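Local coordinates for protein agglutinin alpha chain (Artocarpus integer, PDB 4R6R) that binds D-galactose and the T-antigen disaccharide Gal-beta1,3-GalNAc as a tetrameric plant lectin, and recognises human IgA-1, at residues E22-D27 with Y78-S83; S69-N74 with G97-T102; G7-I12 with Y32-S37. All blocks are in the same frame, centred on the assembly; numbering follows the deposited sequence.

Interaction 1. Residues E22-D27 with Y78-S83; sequences ETAIGD and YVVVRS. With 147 (4-nitrophenyl beta-D-galactopyranoside), chain I.
Arg82 grips the backbone carbonyl of Thr23 side-on, with two nitrogens on one oxygen. Arg82 NE lies 2.8 Å from Thr23 O. Arg82 NH2 lies 3.0 Å from the same Thr23 O and meets it on a lone pair. The oxygen sits close to the guanidinium plane, which suits a fork of this kind. The first bond of the Arg82 side chain points away from 22-27, but the chain turns back. A bend at chi3 (76°) places NE beside the carbonyl. Glu22 O also lies at the guanidinium edge.

The backbones add one nearly straight hydrogen bond, from Ile25 N to Val81 O at 3.1 Å. A CA-H...O contact runs from Ala24 CA to Arg82 O at 3.4 Å. The short strand axes are almost perpendicular (98°), so this is a crossing and not sheet pairing.

The apolar contacts are few. Ala24 CB points at the other strand and meets Val80 CG2 at 3.7 Å. Ile25 CG1 lies close to Val81 O and reaches Val81 CG1 at 4.3 Å. Val75, Trp123 and Leu124 pack around these side chains.

At the far end of 78-83 lies the sugar. Galactoside C5 sits over the centre of the Tyr78 ring, 3.6 Å above its plane, a CH-pi type of stacking. Val80 uses its two methyls differently: CG2 faces Ala24, while CG1 approaches galactoside C6 at 3.9 Å. Asp125, Gly1, Trp123 and Tyr122 hydrogen-bond the ligand. The contact joins two sheets of the beta-prism fold beside the galactose pocket of this jacalin-family lectin.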
loop_
_atom_site.group_PDB
_atom_site.type_symbol
_atom_site.label_atom_id
_atom_site.label_comp_id
_atom_site.label_asym_id
_atom_site.label_seq_id
_atom_site.Cartn_x
_atom_site.Cartn_y
_atom_site.Cartn_z
ATOM N N GLU A 22 -7.259 -25.058 30.292
ATOM C CA GLU A 22 -8.646 -25.376 30.481
ATOM C C GLU A 22 -9.559 -24.270 30.086
ATOM O O GLU A 22 -10.787 -24.507 30.019
ATOM C CB GLU A 22 -8.981 -25.816 31.912
ATOM C CG GLU A 22 -8.190 -27.080 32.311
ATOM C CD GLU A 22 -8.623 -27.679 33.629
ATOM O OE1 GLU A 22 -9.529 -27.078 34.254
ATOM O OE2 GLU A 22 -8.027 -28.699 34.072
ATOM N N THR A 23 -9.026 -23.080 29.752
ATOM C CA THR A 23 -9.973 -21.987 29.420
ATOM C C THR A 23 -9.663 -21.354 28.065
ATOM O O THR A 23 -10.290 -21.720 27.078
ATOM C CB THR A 23 -10.038 -20.934 30.538
ATOM O OG1 THR A 23 -8.732 -20.468 30.886
ATOM C CG2 THR A 23 -10.660 -21.573 31.837
ATOM N N ALA A 24 -8.752 -20.395 28.059
ATOM C CA ALA A 24 -8.580 -19.552 26.870
ATOM C C ALA A 24 -7.263 -18.745 27.002
ATOM O O ALA A 24 -6.479 -18.908 27.978
ATOM C CB ALA A 24 -9.801 -18.617 26.746
ATOM N N ILE A 25 -7.050 -17.859 26.007
ATOM C CA ILE A 25 -5.932 -16.930 26.054
ATOM C C ILE A 25 -6.204 -15.840 27.066
ATOM O O ILE A 25 -7.342 -15.323 27.190
ATOM C CB ILE A 25 -5.712 -16.301 24.635
ATOM C CG1 ILE A 25 -5.555 -17.411 23.591
ATOM C CG2 ILE A 25 -4.614 -15.224 24.643
ATOM C CD1 ILE A 25 -4.239 -18.182 23.783
ATOM N N GLY A 26 -5.181 -15.483 27.804
ATOM C CA GLY A 26 -5.153 -14.439 28.777
ATOM C C GLY A 26 -4.431 -13.171 28.324
ATOM O O GLY A 26 -5.024 -12.371 27.577
ATOM N N ASP A 27 -3.213 -12.961 28.814
ATOM C CA ASP A 27 -2.504 -11.699 28.560
ATOM C C ASP A 27 -1.928 -11.759 27.110
ATOM O O ASP A 27 -1.708 -12.872 26.533
ATOM C CB ASP A 27 -1.257 -11.635 29.433
ATOM C CG ASP A 27 -1.546 -11.663 30.960
ATOM O OD1 ASP A 27 -2.636 -11.383 31.391
ATOM O OD2 ASP A 27 -0.568 -11.888 31.694
ATOM N N TYR A 78 -19.062 -16.330 27.977
ATOM C CA TYR A 78 -18.554 -15.243 27.115
ATOM C C TYR A 78 -17.928 -15.943 25.912
ATOM O O TYR A 78 -17.298 -17.036 26.047
ATOM C CB TYR A 78 -17.460 -14.475 27.838
ATOM C CG TYR A 78 -17.956 -13.670 29.024
ATOM C CD1 TYR A 78 -18.591 -12.440 28.822
ATOM C CD2 TYR A 78 -17.827 -14.153 30.320
ATOM C CE1 TYR A 78 -19.068 -11.686 29.910
ATOM C CE2 TYR A 78 -18.283 -13.407 31.405
ATOM C CZ TYR A 78 -18.901 -12.180 31.187
ATOM O OH TYR A 78 -19.377 -11.414 32.241
ATOM N N VAL A 79 -18.118 -15.347 24.744
ATOM C CA VAL A 79 -17.374 -15.842 23.566
ATOM C C VAL A 79 -15.988 -15.206 23.573
ATOM O O VAL A 79 -15.859 -13.996 23.675
ATOM C CB VAL A 79 -18.082 -15.448 22.240
ATOM C CG1 VAL A 79 -17.231 -15.869 21.029
ATOM C CG2 VAL A 79 -19.519 -15.994 22.202
ATOM N N VAL A 80 -14.971 -16.062 23.606
ATOM C CA VAL A 80 -13.557 -15.568 23.746
ATOM C C VAL A 80 -12.652 -16.343 22.772
ATOM O O VAL A 80 -13.098 -17.276 22.138
ATOM C CB VAL A 80 -13.053 -15.690 25.224
ATOM C CG1 VAL A 80 -13.980 -14.880 26.156
ATOM C CG2 VAL A 80 -13.039 -17.143 25.674
ATOM N N VAL A 81 -11.405 -15.885 22.614
ATOM C CA VAL A 81 -10.443 -16.585 21.809
ATOM C C VAL A 81 -9.825 -17.655 22.730
ATOM O O VAL A 81 -9.067 -17.353 23.651
ATOM C CB VAL A 81 -9.370 -15.607 21.333
ATOM C CG1 VAL A 81 -8.306 -16.335 20.502
ATOM C CG2 VAL A 81 -10.083 -14.534 20.528
ATOM N N ARG A 82 -10.265 -18.884 22.502
ATOM C CA ARG A 82 -9.849 -20.022 23.307
ATOM C C ARG A 82 -8.436 -20.544 22.981
ATOM O O ARG A 82 -7.766 -21.029 23.881
ATOM C CB ARG A 82 -10.843 -21.175 23.196
ATOM C CG ARG A 82 -12.200 -20.759 23.805
ATOM C CD ARG A 82 -13.047 -21.943 24.218
ATOM N NE ARG A 82 -12.479 -22.456 25.483
ATOM C CZ ARG A 82 -12.860 -23.604 26.041
ATOM N NH1 ARG A 82 -13.808 -24.358 25.458
ATOM N NH2 ARG A 82 -12.299 -23.990 27.145
ATOM N N SER A 83 -7.952 -20.420 21.715
ATOM C CA SER A 83 -6.621 -20.850 21.397
ATOM C C SER A 83 -6.095 -19.994 20.268
ATOM O O SER A 83 -6.849 -19.446 19.489
ATOM C CB SER A 83 -6.642 -22.338 20.955
ATOM O OG SER A 83 -5.429 -22.894 20.580
HETATM C C1 147 I . -15.523 -9.866 31.792
HETATM C C2 147 I . -16.013 -8.610 31.019
HETATM O O2 147 I . -16.970 -7.810 31.769
HETATM C C3 147 I . -16.636 -8.996 29.666
HETATM O O3 147 I . -16.875 -7.781 28.924
HETATM C C4 147 I . -15.629 -9.959 28.889
HETATM O O4 147 I . -14.508 -9.142 28.621
HETATM C C5 147 I . -15.207 -11.169 29.848
HETATM C C6 147 I . -14.513 -12.356 29.141
HETATM O O6 147 I . -13.126 -12.087 28.848
HETATM O O5 147 I . -14.513 -10.678 31.025
HETATM O O1 147 I . -15.077 -9.405 33.092
#

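Interaction 2. Residues S69-N74 with G97-T102; sequences SGYTGN and GVTSGT
Tyr71 lays its ring against the backbone of the loop 99-101. Tyr71 CB starts the contact, 3.3 Å from Ser100 O. CG is anti to the carbonyl carbon (chi1 -76°) and lies near Ser100 N. CD1 meets Thr99 CA at 3.6 Å, and CE1 meets Thr99 CB at 3.7 Å. On the other side of the ring CD2 approaches Gly101 O at 3.7 Å, with that oxygen at the edge, near the ring plane. Tyr71 CZ, next to the hydroxyl, lies 4.0 Å from Thr99 O. Thr99 C sits above the ring centre, and Ser100 N lies over the same face, toward the rim.

Next to Tyr71 in the strand, Thr72 forms an antiparallel hydrogen-bonded pair with Thr102. Thr72 N gives to Thr102 O, and Thr102 N gives to Thr72 O at 2.8 Å. A water bridges Thr72 OG1 and Thr102 O, donating to the latter. Thr102 also packs on Pro103 of a second subunit.

Strand 65-75 lies between strands 78-88 and 102-108 in a four-stranded antiparallel sheet. The loop comes from edge strand 92-97, passes across the sheet on the side where the Tyr71 ring lies, and enters the opposite edge strand, 102-108.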
loop_
_atom_site.group_PDB
_atom_site.type_symbol
_atom_site.label_atom_id
_atom_site.label_comp_id
_atom_site.label_asym_id
_atom_site.label_seq_id
_atom_site.Cartn_x
_atom_site.Cartn_y
_atom_site.Cartn_z
ATOM N N SER A 69 -3.969 -18.878 13.488
ATOM C CA SER A 69 -5.242 -19.621 13.516
ATOM C C SER A 69 -5.593 -19.875 14.985
ATOM O O SER A 69 -4.823 -19.577 15.902
ATOM C CB SER A 69 -5.181 -20.965 12.788
ATOM O OG SER A 69 -4.166 -21.764 13.352
ATOM N N GLY A 70 -6.814 -20.345 15.186
ATOM C CA GLY A 70 -7.219 -20.612 16.581
ATOM C C GLY A 70 -8.670 -20.981 16.620
ATOM O O GLY A 70 -9.287 -21.437 15.625
ATOM N N TYR A 71 -9.204 -20.918 17.836
ATOM C CA TYR A 71 -10.607 -21.204 18.091
ATOM C C TYR A 71 -11.248 -20.165 18.909
ATOM O O TYR A 71 -10.592 -19.606 19.815
ATOM C CB TYR A 71 -10.712 -22.569 18.902
ATOM C CG TYR A 71 -10.486 -23.771 18.067
ATOM C CD1 TYR A 71 -9.191 -24.214 17.768
ATOM C CD2 TYR A 71 -11.566 -24.503 17.556
ATOM C CE1 TYR A 71 -8.969 -25.325 16.924
ATOM C CE2 TYR A 71 -11.359 -25.571 16.693
ATOM C CZ TYR A 71 -10.081 -25.999 16.406
ATOM O OH TYR A 71 -9.873 -27.123 15.598
ATOM N N THR A 72 -12.540 -19.897 18.648
ATOM C CA THR A 72 -13.329 -19.039 19.522
ATOM C C THR A 72 -14.459 -19.850 20.132
ATOM O O THR A 72 -14.926 -20.829 19.523
ATOM C CB THR A 72 -13.887 -17.807 18.822
ATOM O OG1 THR A 72 -14.792 -18.230 17.821
ATOM C CG2 THR A 72 -12.802 -16.999 18.152
ATOM N N GLY A 73 -14.869 -19.489 21.331
ATOM C CA GLY A 73 -15.917 -20.282 21.919
ATOM C C GLY A 73 -16.227 -19.807 23.318
ATOM O O GLY A 73 -15.621 -18.874 23.846
ATOM N N ASN A 74 -17.141 -20.530 23.967
ATOM C CA ASN A 74 -17.664 -20.179 25.281
ATOM C C ASN A 74 -16.710 -20.468 26.389
ATOM O O ASN A 74 -16.130 -21.596 26.497
ATOM C CB ASN A 74 -18.912 -21.025 25.539
ATOM N N GLY A 97 -3.698 -22.684 24.654
ATOM C CA GLY A 97 -5.093 -22.526 25.117
ATOM C C GLY A 97 -5.839 -23.829 24.875
ATOM O O GLY A 97 -5.244 -24.949 24.986
ATOM N N VAL A 98 -7.093 -23.732 24.493
ATOM C CA VAL A 98 -7.948 -24.876 24.313
ATOM C C VAL A 98 -8.462 -24.897 22.881
ATOM O O VAL A 98 -9.149 -23.925 22.433
ATOM C CB VAL A 98 -9.146 -24.823 25.285
ATOM C CG1 VAL A 98 -10.127 -25.967 25.030
ATOM C CG2 VAL A 98 -8.639 -24.819 26.712
ATOM N N THR A 99 -8.181 -25.993 22.193
ATOM C CA THR A 99 -8.600 -26.067 20.792
ATOM C C THR A 99 -10.012 -26.602 20.622
ATOM O O THR A 99 -10.212 -27.676 20.037
ATOM C CB THR A 99 -7.583 -26.876 19.986
ATOM O OG1 THR A 99 -7.324 -28.127 20.677
ATOM C CG2 THR A 99 -6.247 -26.112 19.886
ATOM N N SER A 100 -10.944 -25.820 21.120
ATOM C CA SER A 100 -12.348 -26.195 21.118
ATOM C C SER A 100 -13.153 -25.014 20.725
ATOM O O SER A 100 -12.843 -23.877 21.083
ATOM C CB SER A 100 -12.799 -26.546 22.548
ATOM O OG SER A 100 -12.331 -27.844 22.831
ATOM N N GLY A 101 -14.219 -25.316 19.985
ATOM C CA GLY A 101 -15.211 -24.354 19.602
ATOM C C GLY A 101 -15.210 -24.161 18.092
ATOM O O GLY A 101 -15.170 -25.138 17.347
ATOM N N THR A 102 -15.254 -22.902 17.661
ATOM C CA THR A 102 -15.336 -22.574 16.216
ATOM C C THR A 102 -13.934 -22.196 15.727
ATOM O O THR A 102 -13.380 -21.216 16.215
ATOM C CB THR A 102 -16.272 -21.383 16.007
ATOM O OG1 THR A 102 -17.578 -21.681 16.544
ATOM C CG2 THR A 102 -16.465 -21.056 14.530
HETATM O O HOH W 1 -13.926 -18.421 15.272
#

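Interaction 3. Residues G7-I12 with Y32-S37; sequences GAFTGI and YDLNGS. With EDO (1,2-ethanediol), chain K.
Phe9 and Tyr32 form an offset stack at the centre of this contact, within the beta hairpin of strands 11-19 and 25-34. The ring centroids are 4.2 Å apart and the planes differ by 18°. Phe9 CD2 lies over the centre of the Tyr32 ring and comes 3.4 Å from Tyr32 CG. Tyr32 CD2 lies over the rim of the Phe9 ring. The two side chains cross at about a right angle.

Other carbons extend this centre. Ile12 runs beside Tyr32, pointing the same way, with CG1 at 4.1 Å from Tyr32 CD1. Phe9 CD1 also touches Leu34 CD1. Tyr39 and Phe116 belong to the surrounding core. The hydroxyl of Tyr32 bonds to Asp6 OD2.

Outside the rings the backbones pair. Gly11 O lies at the Tyr32 ring edge and accepts from Asp33 N, which stands above the carbonyl plane. Thr10 and Gly11 both face Asp33 in a classic beta bulge. Thr10 N gives the shorter bond to Asp33 O, at 2.8 Å; that from Gly11 N is weak.

The polar edge is the type I' turn from Leu34 to Ser37. With CG anti to the backbone N (chi1 -174°), the Asp33 carboxylate lies beside the turn, where Asp33 OD2 accepts from Gly36 N at 2.9 Å, an Asx motif. Its OD1 forms a salt bridge with Arg13. Leu34 meets Leu34 of a third subunit. An ethanediol, probably from the crystallisation liquor, bonds to Ser37 OG. Thr10 CB and CG2 both rest against Asp33 OD2. Thr10 OG1 accepts an almost straight bond (177°) from Asn35 N, at 2.7 Å.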
loop_
_atom_site.group_PDB
_atom_site.type_symbol
_atom_site.label_atom_id
_atom_site.label_comp_id
_atom_site.label_asym_id
_atom_site.label_seq_id
_atom_site.Cartn_x
_atom_site.Cartn_y
_atom_site.Cartn_z
ATOM N N GLY A 7 -1.700 -0.295 17.201
ATOM C CA GLY A 7 -1.426 0.454 15.956
ATOM C C GLY A 7 -0.634 -0.404 15.019
ATOM O O GLY A 7 -0.476 -1.599 15.210
ATOM N N ALA A 8 -0.147 0.244 13.958
ATOM C CA ALA A 8 0.673 -0.432 12.954
ATOM C C ALA A 8 2.188 -0.129 13.026
ATOM O O ALA A 8 2.562 1.014 13.325
ATOM C CB ALA A 8 0.132 -0.041 11.570
ATOM N N PHE A 9 3.019 -1.118 12.667
ATOM C CA PHE A 9 4.471 -1.022 12.853
ATOM C C PHE A 9 5.115 -1.560 11.599
ATOM O O PHE A 9 4.459 -1.672 10.530
ATOM C CB PHE A 9 4.896 -1.760 14.160
ATOM C CG PHE A 9 4.304 -1.120 15.338
ATOM C CD1 PHE A 9 4.940 -0.034 15.944
ATOM C CD2 PHE A 9 3.080 -1.550 15.805
ATOM C CE1 PHE A 9 4.332 0.596 16.998
ATOM C CE2 PHE A 9 2.461 -0.912 16.845
ATOM C CZ PHE A 9 3.083 0.177 17.455
ATOM N N THR A 10 6.423 -1.897 11.657
ATOM C CA THR A 10 7.277 -2.373 10.505
ATOM C C THR A 10 7.293 -3.888 10.492
ATOM O O THR A 10 7.705 -4.478 9.504
ATOM C CB THR A 10 8.767 -1.855 10.685
ATOM O OG1 THR A 10 8.706 -0.463 10.922
ATOM C CG2 THR A 10 9.666 -2.192 9.433
ATOM N N GLY A 11 6.929 -4.591 11.592
ATOM C CA GLY A 11 7.046 -6.029 11.634
ATOM C C GLY A 11 6.934 -6.486 13.074
ATOM O O GLY A 11 6.528 -5.650 13.923
ATOM N N ILE A 12 7.188 -7.761 13.296
ATOM C CA ILE A 12 7.000 -8.388 14.627
ATOM C C ILE A 12 8.282 -9.070 15.040
ATOM O O ILE A 12 8.895 -9.861 14.307
ATOM C CB ILE A 12 5.829 -9.396 14.655
ATOM C CG1 ILE A 12 4.527 -8.604 14.417
ATOM C CG2 ILE A 12 5.768 -10.124 15.988
ATOM C CD1 ILE A 12 3.350 -9.524 14.119
ATOM N N TYR A 32 7.129 -5.175 18.598
ATOM C CA TYR A 32 7.161 -4.987 17.150
ATOM C C TYR A 32 8.546 -4.577 16.748
ATOM O O TYR A 32 9.401 -4.201 17.585
ATOM C CB TYR A 32 6.145 -3.865 16.799
ATOM C CG TYR A 32 4.725 -4.190 17.178
ATOM C CD1 TYR A 32 3.954 -5.012 16.319
ATOM C CD2 TYR A 32 4.165 -3.789 18.416
ATOM C CE1 TYR A 32 2.618 -5.306 16.659
ATOM C CE2 TYR A 32 2.830 -4.096 18.744
ATOM C CZ TYR A 32 2.069 -4.852 17.841
ATOM O OH TYR A 32 0.788 -5.277 18.064
ATOM N N ASP A 33 8.742 -4.531 15.431
ATOM C CA ASP A 33 9.844 -3.711 14.903
ATOM C C ASP A 33 9.257 -2.368 14.434
ATOM O O ASP A 33 8.178 -2.343 13.842
ATOM C CB ASP A 33 10.477 -4.360 13.694
ATOM C CG ASP A 33 11.712 -3.573 13.227
ATOM O OD1 ASP A 33 12.660 -3.589 14.031
ATOM O OD2 ASP A 33 11.604 -2.934 12.137
ATOM N N LEU A 34 9.973 -1.300 14.688
ATOM C CA LEU A 34 9.693 0.011 14.194
ATOM C C LEU A 34 10.964 0.568 13.534
ATOM O O LEU A 34 11.879 1.030 14.220
ATOM C CB LEU A 34 9.173 0.929 15.323
ATOM C CG LEU A 34 8.823 2.352 14.788
ATOM C CD1 LEU A 34 7.691 2.388 13.734
ATOM C CD2 LEU A 34 8.552 3.250 15.995
ATOM N N ASN A 35 10.927 0.508 12.217
ATOM C CA ASN A 35 12.068 0.990 11.396
ATOM C C ASN A 35 13.393 0.529 11.966
ATOM O O ASN A 35 14.328 1.326 12.102
ATOM C CB ASN A 35 11.993 2.505 11.313
ATOM C CG ASN A 35 10.682 2.966 10.783
ATOM O OD1 ASN A 35 9.995 3.845 11.421
ATOM N ND2 ASN A 35 10.261 2.385 9.675
ATOM N N GLY A 36 13.445 -0.749 12.326
ATOM C CA GLY A 36 14.705 -1.391 12.739
ATOM C C GLY A 36 14.979 -1.396 14.225
ATOM O O GLY A 36 15.974 -2.040 14.638
ATOM N N SER A 37 14.150 -0.727 15.036
ATOM C CA SER A 37 14.258 -0.702 16.503
ATOM C C SER A 37 13.126 -1.488 17.100
ATOM O O SER A 37 12.011 -1.390 16.611
ATOM C CB SER A 37 14.056 0.727 17.059
ATOM O OG SER A 37 15.198 1.496 16.706
HETATM C C1 EDO K . 12.479 4.026 15.283
HETATM O O1 EDO K . 13.773 3.445 15.009
HETATM C C2 EDO K . 12.031 4.855 14.079
HETATM O O2 EDO K . 13.148 5.608 13.500
#

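Interactions 1 and 2 are neighbours, with centres about 7 Å apart. They share the sheet of strands 65-75 and 78-88. Arg82 ties them together: Arg82 N lies 2.8 Å from Tyr71 O and Arg82 O lies 2.9 Å from Val98 N, both probable hydrogen bonds. Interaction 1 touches the galactoside directly. Interaction 2 is set back from it, with the Thr72 side chain about 12 Å from the ligand. Interaction 3 lies on the opposite side of the chain's centre, its own centre about 26 Å from that of interaction 1. Strand 25-34 takes part in both, starting in interaction 1 and finishing at the turn of interaction 3.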